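Local coordinates for ribokinase (Cryptococcus neoformans var. grubii serotype A, PDB 6CW5), which catalyses the ATP- and magnesium-dependent phosphorylation of D-ribose to D-ribose 5-phosphate, as a homodimeric member of the PfkB carbohydrate kinase family, at the interface of chains A and B. Numbering follows the deposited sequence. Chains: chain A/B, Ribokinase.

The interface of chains A and B. Residues chain A 124, 126, 147-151; chain B 126-128, 130, 148, 150-151.
In chain A the first turn of helix 149-161 and the loop leading into it, together with the end of 3-10 helix 121-124 and the residue A:Leu126 beyond it, meet, in chain B, the extended loop 126-130, B:Pro148 and the same helix start across a two-fold axis. On the axis A:Ser150 and B:Ser150 face each other tip to tip, their hydroxyls hydrogen-bonded at 2.9 Å between A:Ser150 OG and B:Ser150 OG. Each OG sits between its own backbone N and carbonyl carbon (chi1 66°), and serine is small enough to let the helix starts approach closely. Water 1 also bridges the carbonyl oxygens of A:Ser150 and B:Ser150. Beside this polar pair, A:Leu126 and B:Leu126 cross obliquely and touch through their CD1 methyls, 3.7 Å from A:Leu126 CD1 to B:Leu126 CD1. Each CD1 also lies against the partner's proline, such as A:Leu126 CD1 at 3.8 Å from B:Pro148 CB; the rigid ring offers a firm apolar surface to the branched tip.

Farther from the axis, in a cluster that recurs with the chains exchanged, A:Tyr124 lies between B:Ser128 CB, centred 3.6 Å above one face of its ring, and A:Pro148 N, offset toward the rim on the other. Contact on both faces helps fix the ring's rotation, with its phenol OH hydrogen-bonded to B:Thr130 OG1, 2.9 Å away. The same B:Thr130 OG1 accepts a nearly straight hydrogen bond from the backbone A:Leu149 N (3.1 Å, 168° at H), much as an N-cap would, here supplied by the other subunit. Threonine suits both demands, since its CG2, anti to the backbone N, packs on A:Leu149 CB at 3.8 Å. Water 2 links A:Tyr124 OH, A:Val147 O and B:Thr130 OG1, extending the polar network. The patch forms part of the homodimer interface, at the N-terminal ends of the paired helices 149-161, with its centre about 19 Å from the predicted catalytic base A:Asp281.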
# COMPACT_ATOMS: atom_id res chain seq x y z
N TYR A 124 3.72 -9.72 4.79
CA TYR A 124 3.10 -8.42 5.05
C TYR A 124 4.09 -7.41 5.61
O TYR A 124 3.68 -6.36 6.12
CB TYR A 124 1.89 -8.57 6.00
CG TYR A 124 0.58 -8.71 5.26
CD1 TYR A 124 0.41 -9.68 4.29
CD2 TYR A 124 -0.48 -7.84 5.53
CE1 TYR A 124 -0.80 -9.79 3.61
CE2 TYR A 124 -1.69 -7.95 4.86
CZ TYR A 124 -1.84 -8.93 3.91
OH TYR A 124 -3.04 -9.02 3.23
N LEU A 126 6.72 -4.45 5.13
CA LEU A 126 7.11 -3.40 4.22
C LEU A 126 8.26 -2.65 4.88
O LEU A 126 8.14 -2.24 6.05
CB LEU A 126 5.94 -2.46 3.93
CG LEU A 126 4.84 -3.12 3.10
CD1 LEU A 126 3.67 -2.16 2.95
CD2 LEU A 126 5.39 -3.51 1.77
N VAL A 147 -0.01 -10.55 -0.23
CA VAL A 147 0.75 -9.46 0.38
C VAL A 147 -0.23 -8.32 0.62
O VAL A 147 -1.40 -8.45 0.21
CB VAL A 147 1.95 -9.05 -0.51
CG1 VAL A 147 2.78 -10.30 -0.80
CG2 VAL A 147 1.47 -8.39 -1.83
N PRO A 148 0.17 -7.21 1.28
CA PRO A 148 -0.82 -6.18 1.62
C PRO A 148 -1.43 -5.65 0.35
O PRO A 148 -0.72 -5.37 -0.62
CB PRO A 148 0.00 -5.09 2.32
CG PRO A 148 1.16 -5.86 2.93
CD PRO A 148 1.49 -6.91 1.89
N LEU A 149 -2.76 -5.49 0.35
CA LEU A 149 -3.43 -5.10 -0.89
C LEU A 149 -2.93 -3.75 -1.38
O LEU A 149 -2.82 -3.52 -2.59
CB LEU A 149 -4.94 -5.07 -0.71
CG LEU A 149 -5.77 -4.65 -1.95
CD1 LEU A 149 -5.49 -5.58 -3.13
CD2 LEU A 149 -7.30 -4.62 -1.58
N SER A 150 -2.65 -2.82 -0.45
CA SER A 150 -2.18 -1.52 -0.90
C SER A 150 -0.90 -1.64 -1.72
O SER A 150 -0.67 -0.83 -2.64
CB SER A 150 -1.95 -0.57 0.29
OG SER A 150 -0.89 -1.01 1.12
N SER A 151 -0.07 -2.63 -1.41
CA SER A 151 1.18 -2.81 -2.16
C SER A 151 0.89 -3.37 -3.55
O SER A 151 1.38 -2.85 -4.56
CB SER A 151 2.15 -3.71 -1.37
OG SER A 151 3.44 -3.79 -1.99
N LEU B 126 0.72 -3.54 8.84
CA LEU B 126 -0.53 -3.67 8.14
C LEU B 126 -1.12 -5.02 8.52
O LEU B 126 -0.43 -6.05 8.44
CB LEU B 126 -0.32 -3.57 6.62
CG LEU B 126 0.10 -2.18 6.17
CD1 LEU B 126 0.39 -2.20 4.68
CD2 LEU B 126 -1.00 -1.21 6.48
N PRO B 127 -2.37 -5.07 8.96
CA PRO B 127 -2.94 -6.34 9.39
C PRO B 127 -3.28 -7.24 8.22
O PRO B 127 -3.66 -6.77 7.14
CB PRO B 127 -4.22 -5.93 10.13
CG PRO B 127 -4.62 -4.63 9.47
CD PRO B 127 -3.28 -3.93 9.20
N SER B 128 -3.14 -8.57 8.45
CA SER B 128 -3.56 -9.58 7.49
C SER B 128 -4.82 -10.28 7.99
O SER B 128 -4.94 -10.54 9.18
CB SER B 128 -2.44 -10.61 7.28
OG SER B 128 -2.89 -11.72 6.51
N THR B 130 -5.91 -8.05 4.49
CA THR B 130 -6.18 -6.63 4.35
C THR B 130 -7.68 -6.44 4.41
O THR B 130 -8.40 -7.01 3.58
CB THR B 130 -5.63 -6.11 3.04
OG1 THR B 130 -4.22 -6.35 3.00
CG2 THR B 130 -5.89 -4.59 2.94
N PRO B 148 3.46 3.31 5.54
CA PRO B 148 3.94 2.84 4.24
C PRO B 148 3.29 3.65 3.14
O PRO B 148 2.09 3.90 3.18
CB PRO B 148 3.46 1.37 4.17
CG PRO B 148 3.40 0.96 5.64
CD PRO B 148 2.90 2.20 6.35
N SER B 150 2.48 3.00 0.14
CA SER B 150 1.39 2.36 -0.58
C SER B 150 0.07 2.54 0.15
O SER B 150 -0.99 2.62 -0.49
CB SER B 150 1.67 0.87 -0.82
OG SER B 150 1.70 0.14 0.40
N SER B 151 0.11 2.59 1.49
CA SER B 151 -1.13 2.76 2.26
C SER B 151 -1.65 4.18 2.12
O SER B 151 -2.83 4.41 1.83
CB SER B 151 -0.89 2.36 3.72
OG SER B 151 -2.11 2.37 4.48
O HOH W 1 -1.59 1.67 -3.02
O HOH W 2 -4.35 -8.35 0.67
O HOH W 3 -6.07 -9.77 2.17